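Local coordinates for protein activated BY transcription factor SSRB (Salmonella enterica, PDB 2WNW) that belongs to glycosyl hydrolase family 30 and pairs a TIM-barrel domain with a beta-sandwich domain, at residues A101-S106 / A148-N153; S142-P147 / K201-C206. All coordinates share one frame; numbering follows the deposited sequence.

Contact 1: residues A101-S106 / A148-N153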
loop_
_atom_site.group_PDB
_atom_site.type_symbol
_atom_site.label_atom_id
_atom_site.label_comp_id
_atom_site.label_asym_id
_atom_site.label_seq_id
_atom_site.Cartn_x
_atom_site.Cartn_y
_atom_site.Cartn_z
ATOM N N ALA A 101 -8.301 6.294 -41.416
ATOM C CA ALA A 101 -8.269 7.666 -40.914
ATOM C C ALA A 101 -9.458 8.420 -41.491
ATOM O O ALA A 101 -10.064 7.978 -42.467
ATOM C CB ALA A 101 -6.965 8.346 -41.319
ATOM N N TYR A 102 -9.785 9.564 -40.899
ATOM C CA TYR A 102 -10.922 10.357 -41.356
ATOM C C TYR A 102 -10.596 11.213 -42.580
ATOM O O TYR A 102 -11.492 11.742 -43.236
ATOM C CB TYR A 102 -11.425 11.214 -40.194
ATOM C CG TYR A 102 -11.780 10.373 -38.984
ATOM C CD1 TYR A 102 -11.431 10.782 -37.697
ATOM C CD2 TYR A 102 -12.458 9.162 -39.128
ATOM C CE1 TYR A 102 -11.746 10.004 -36.583
ATOM C CE2 TYR A 102 -12.782 8.376 -38.020
ATOM C CZ TYR A 102 -12.422 8.804 -36.752
ATOM O OH TYR A 102 -12.739 8.041 -35.650
ATOM N N VAL A 103 -9.309 11.338 -42.879
ATOM C CA VAL A 103 -8.837 12.084 -44.045
ATOM C C VAL A 103 -7.529 11.402 -44.456
ATOM O O VAL A 103 -6.685 11.115 -43.609
ATOM C CB VAL A 103 -8.603 13.585 -43.712
ATOM C CG1 VAL A 103 -7.499 13.738 -42.681
ATOM C CG2 VAL A 103 -8.254 14.343 -44.984
ATOM N N ASP A 104 -7.356 11.139 -45.748
ATOM C CA ASP A 104 -6.164 10.428 -46.203
ATOM C C ASP A 104 -5.107 11.180 -47.000
ATOM O O ASP A 104 -4.029 10.639 -47.251
ATOM C CB ASP A 104 -6.589 9.193 -46.991
ATOM C CG ASP A 104 -7.416 8.238 -46.159
ATOM O OD1 ASP A 104 -6.883 7.709 -45.159
ATOM O OD2 ASP A 104 -8.600 8.025 -46.501
ATOM N N SER A 105 -5.400 12.410 -47.406
ATOM C CA SER A 105 -4.424 13.184 -48.162
ATOM C C SER A 105 -4.537 14.657 -47.821
ATOM O O SER A 105 -5.572 15.109 -47.333
ATOM C CB SER A 105 -4.636 13.003 -49.667
ATOM O OG SER A 105 -5.840 13.622 -50.091
ATOM N N SER A 106 -3.472 15.402 -48.090
ATOM C CA SER A 106 -3.460 16.834 -47.825
ATOM C C SER A 106 -4.512 17.515 -48.696
ATOM O O SER A 106 -5.127 18.502 -48.286
ATOM C CB SER A 106 -2.080 17.413 -48.135
ATOM O OG SER A 106 -1.713 17.136 -49.475
ATOM N N ALA A 148 -1.672 9.126 -41.727
ATOM C CA ALA A 148 -0.301 8.891 -42.166
ATOM C C ALA A 148 0.432 10.119 -42.704
ATOM O O ALA A 148 1.561 10.392 -42.294
ATOM C CB ALA A 148 -0.269 7.773 -43.213
ATOM N N PHE A 149 -0.200 10.864 -43.608
ATOM C CA PHE A 149 0.457 12.030 -44.190
ATOM C C PHE A 149 0.784 13.145 -43.203
ATOM O O PHE A 149 1.551 14.050 -43.525
ATOM C CB PHE A 149 -0.357 12.599 -45.365
ATOM C CG PHE A 149 -1.601 13.340 -44.959
ATOM C CD1 PHE A 149 -2.764 12.653 -44.621
ATOM C CD2 PHE A 149 -1.617 14.735 -44.942
ATOM C CE1 PHE A 149 -3.931 13.343 -44.277
ATOM C CE2 PHE A 149 -2.777 15.433 -44.598
ATOM C CZ PHE A 149 -3.935 14.735 -44.267
ATOM N N MET A 150 0.214 13.079 -42.001
ATOM C CA MET A 150 0.476 14.095 -40.986
ATOM C C MET A 150 1.649 13.713 -40.085
ATOM O O MET A 150 2.001 14.459 -39.171
ATOM C CB MET A 150 -0.764 14.318 -40.112
ATOM C CG MET A 150 -1.924 15.002 -40.813
ATOM S SD MET A 150 -3.155 15.586 -39.623
ATOM C CE MET A 150 -4.473 16.059 -40.721
ATOM N N LYS A 151 2.258 12.563 -40.355
ATOM C CA LYS A 151 3.366 12.076 -39.539
ATOM C C LYS A 151 4.725 12.082 -40.230
ATOM O O LYS A 151 4.822 12.073 -41.460
ATOM C CB LYS A 151 3.045 10.660 -39.051
ATOM C CG LYS A 151 1.691 10.556 -38.359
ATOM C CD LYS A 151 1.320 9.121 -38.039
ATOM C CE LYS A 151 2.280 8.497 -37.037
ATOM N NZ LYS A 151 1.987 7.050 -36.862
ATOM N N THR A 152 5.774 12.089 -39.416
ATOM C CA THR A 152 7.148 12.098 -39.907
ATOM C C THR A 152 7.525 10.823 -40.654
ATOM O O THR A 152 8.452 10.828 -41.472
ATOM C CB THR A 152 8.140 12.284 -38.742
ATOM O OG1 THR A 152 7.903 11.275 -37.750
ATOM C CG2 THR A 152 7.968 13.653 -38.113
ATOM N N ASN A 153 6.808 9.734 -40.382
ATOM C CA ASN A 153 7.094 8.454 -41.029
ATOM C C ASN A 153 6.073 8.063 -42.097
ATOM O O ASN A 153 6.154 6.975 -42.671
ATOM C CB ASN A 153 7.185 7.346 -39.970
ATOM C CG ASN A 153 5.853 7.068 -39.300
ATOM O OD1 ASN A 153 5.027 7.967 -39.147
ATOM N ND2 ASN A 153 5.642 5.821 -38.886
HETATM O O HOH W 1 -2.344 9.352 -45.267
#
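The ring of F149 carries this contact. Its CG sits in the crowded position between the backbone N and the carbonyl carbon (chi1 74°), which turns the ring toward 101-106. There the backbone lies over one face: S106 N stands 3.5 Å above the ring plane, offset toward the rim, beside S105 C. M150 CG, from the same 3-10 turn, lies over the rim of the opposite face. V103 O comes in at the edge, 3.6 Å from F149 CE1. The V103 and F149 side chains cross at about a right angle, with V103 CG1 3.9 Å from F149 CE1. L109 of helix 106-110 also touches F149 and V103 on this tight side.

The looser side lies at exposed D104, where a water at the ring edge links the segments: it donates to D104 O at 2.9 Å and accepts from F149 N at 3.1 Å. The CB atoms of D104 and S105 point away from 148-153. S105 is the N-cap of helix 106-110, and its OG bonds to D108 N.

No direct hydrogen bond joins these loops above the barrel strands, so the join rests on ring-to-backbone packing and one water bridge.

Contact 2: residues S142-P147 / K201-C206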
loop_
_atom_site.group_PDB
_atom_site.type_symbol
_atom_site.label_atom_id
_atom_site.label_comp_id
_atom_site.label_asym_id
_atom_site.label_seq_id
_atom_site.Cartn_x
_atom_site.Cartn_y
_atom_site.Cartn_z
ATOM N N SER A 142 -9.727 8.378 -27.440
ATOM C CA SER A 142 -8.270 8.482 -27.500
ATOM C C SER A 142 -7.765 8.066 -28.876
ATOM O O SER A 142 -8.278 7.120 -29.468
ATOM C CB SER A 142 -7.612 7.554 -26.468
ATOM O OG SER A 142 -8.064 7.805 -25.152
ATOM N N PRO A 143 -6.744 8.767 -29.398
ATOM C CA PRO A 143 -6.199 8.418 -30.710
ATOM C C PRO A 143 -4.999 7.486 -30.553
ATOM O O PRO A 143 -4.272 7.564 -29.566
ATOM C CB PRO A 143 -5.751 9.765 -31.290
ATOM C CG PRO A 143 -6.192 10.814 -30.278
ATOM C CD PRO A 143 -6.263 10.089 -28.971
ATOM N N TRP A 144 -4.807 6.602 -31.523
ATOM C CA TRP A 144 -3.661 5.712 -31.525
ATOM C C TRP A 144 -2.684 6.317 -32.540
ATOM O O TRP A 144 -1.468 6.147 -32.436
ATOM C CB TRP A 144 -4.076 4.300 -31.946
ATOM C CG TRP A 144 -4.324 3.348 -30.792
ATOM C CD1 TRP A 144 -3.605 2.225 -30.495
ATOM C CD2 TRP A 144 -5.375 3.419 -29.813
ATOM N NE1 TRP A 144 -4.142 1.589 -29.400
ATOM C CE2 TRP A 144 -5.228 2.299 -28.961
ATOM C CE3 TRP A 144 -6.424 4.316 -29.574
ATOM C CZ2 TRP A 144 -6.094 2.051 -27.885
ATOM C CZ3 TRP A 144 -7.289 4.069 -28.500
ATOM C CH2 TRP A 144 -7.115 2.943 -27.672
ATOM N N SER A 145 -3.221 7.037 -33.523
ATOM C CA SER A 145 -2.372 7.676 -34.529
ATOM C C SER A 145 -3.083 8.648 -35.460
ATOM O O SER A 145 -4.214 8.409 -35.877
ATOM C CB SER A 145 -1.672 6.622 -35.398
ATOM O OG SER A 145 -0.927 7.241 -36.447
ATOM N N PRO A 146 -2.427 9.778 -35.775
ATOM C CA PRO A 146 -2.997 10.780 -36.681
ATOM C C PRO A 146 -2.908 10.152 -38.074
ATOM O O PRO A 146 -2.303 9.088 -38.235
ATOM C CB PRO A 146 -2.040 11.967 -36.544
ATOM C CG PRO A 146 -1.484 11.811 -35.150
ATOM C CD PRO A 146 -1.242 10.312 -35.080
ATOM N N PRO A 147 -3.504 10.791 -39.095
ATOM C CA PRO A 147 -3.439 10.228 -40.451
ATOM C C PRO A 147 -1.971 10.090 -40.859
ATOM O O PRO A 147 -1.128 10.858 -40.396
ATOM C CB PRO A 147 -4.174 11.268 -41.296
ATOM C CG PRO A 147 -5.147 11.883 -40.314
ATOM C CD PRO A 147 -4.302 12.029 -39.070
ATOM N N LYS A 201 4.827 1.006 -31.776
ATOM C CA LYS A 201 4.185 -0.300 -31.925
ATOM C C LYS A 201 4.170 -0.668 -33.407
ATOM O O LYS A 201 4.257 0.213 -34.256
ATOM C CB LYS A 201 2.745 -0.245 -31.410
ATOM C CG LYS A 201 2.607 0.102 -29.935
ATOM C CD LYS A 201 3.173 -1.003 -29.058
ATOM C CE LYS A 201 2.944 -0.708 -27.589
ATOM N NZ LYS A 201 3.549 -1.760 -26.725
ATOM N N THR A 202 4.063 -1.958 -33.720
ATOM C CA THR A 202 4.005 -2.382 -35.115
ATOM C C THR A 202 2.636 -1.992 -35.665
ATOM O O THR A 202 2.395 -2.042 -36.873
ATOM C CB THR A 202 4.186 -3.909 -35.265
ATOM O OG1 THR A 202 3.210 -4.586 -34.468
ATOM C CG2 THR A 202 5.583 -4.329 -34.829
ATOM N N TRP A 203 1.735 -1.619 -34.760
ATOM C CA TRP A 203 0.397 -1.184 -35.144
ATOM C C TRP A 203 0.283 0.327 -34.933
ATOM O O TRP A 203 1.286 0.996 -34.712
ATOM C CB TRP A 203 -0.668 -1.933 -34.337
ATOM C CG TRP A 203 -0.489 -1.883 -32.845
ATOM C CD1 TRP A 203 -0.757 -0.830 -32.017
ATOM C CD2 TRP A 203 -0.036 -2.950 -32.002
ATOM N NE1 TRP A 203 -0.502 -1.178 -30.709
ATOM C CE2 TRP A 203 -0.057 -2.474 -30.672
ATOM C CE3 TRP A 203 0.387 -4.266 -32.242
ATOM C CZ2 TRP A 203 0.328 -3.267 -29.581
ATOM C CZ3 TRP A 203 0.770 -5.055 -31.160
ATOM C CH2 TRP A 203 0.737 -4.550 -29.845
ATOM N N ASP A 204 -0.933 0.857 -35.003
ATOM C CA ASP A 204 -1.168 2.295 -34.852
ATOM C C ASP A 204 -0.522 2.879 -33.600
ATOM O O ASP A 204 -0.832 2.475 -32.482
ATOM C CB ASP A 204 -2.669 2.563 -34.832
ATOM C CG ASP A 204 -3.383 1.912 -35.996
ATOM O OD1 ASP A 204 -3.713 2.622 -36.970
ATOM O OD2 ASP A 204 -3.594 0.680 -35.939
ATOM N N SER A 205 0.372 3.840 -33.800
ATOM C CA SER A 205 1.077 4.479 -32.696
ATOM C C SER A 205 1.670 5.814 -33.143
ATOM O O SER A 205 1.841 6.057 -34.333
ATOM C CB SER A 205 2.181 3.549 -32.180
ATOM O OG SER A 205 2.986 3.068 -33.246
ATOM N N CYS A 206 1.983 6.674 -32.182
ATOM C CA CYS A 206 2.545 7.987 -32.480
ATOM C C CYS A 206 3.237 8.502 -31.225
ATOM O O CYS A 206 2.676 8.429 -30.132
ATOM C CB CYS A 206 1.425 8.946 -32.898
ATOM S SG CYS A 206 1.984 10.559 -33.491
#
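W144 lays its CB and the CD1 corner of its indole against D204. W144 CB is 3.7 Å from D204 CB. D204 O lies at the indole edge, in the ring plane, 3.4 Å from W144 CD1. At the same corner W144 CD1 meets W203 CD1 at 4.4 Å. The indole also meets the ring of W331, planes about 15° apart, and W144 NE1 bonds to a glycerol.

At the other end P146 meets C206. The thiol is anti to the backbone N (chi1 -173°), which sets C206 SG 3.6 Å from P146 CD. The backbones run close between, with W144 O 3.1 Å from S205 CA. No hydrogen bond crosses between the segments.

Polar groups are held within each loop or by neighbours. S145 OG donates to P146 O in the carbonyl plane, on a lone pair, and K151 NZ bonds to S145 OG. S205 OG donates to W203 O and accepts from K201 N at 3.1 Å. These bonds hold the 201-205 loop together, and G159 N also bonds to S205 OG. The D204 carboxylate oxygens bond to S92 and H343.

This buried contact joins the end of strand 138-143 and its following loop to the loop after strand 190-192. The glycerol, probably from the crystallisation liquor, may mark a pocket at this C-terminal end of the TIM barrel, where such barrels carry their active sites.

From the N terminus, the chain leaves barrel strand 85-90 and enters the loop with 101-106. It then runs through three helices and strand 138-143 to 142-147, which leads directly into 148-153. Contact 1 closes the first loop onto the second. After helix 167-183 and strand 190-192, contact 2 brings 201-206 back to 142-147. The two contacts cross along the chain, since their segments alternate. They also touch in space: K151 NZ makes two probable hydrogen bonds, to S205 O at 2.7 Å and to S145 OG. Together they tie the loops after three neighbouring barrel strands, with the 142-153 loop in the middle.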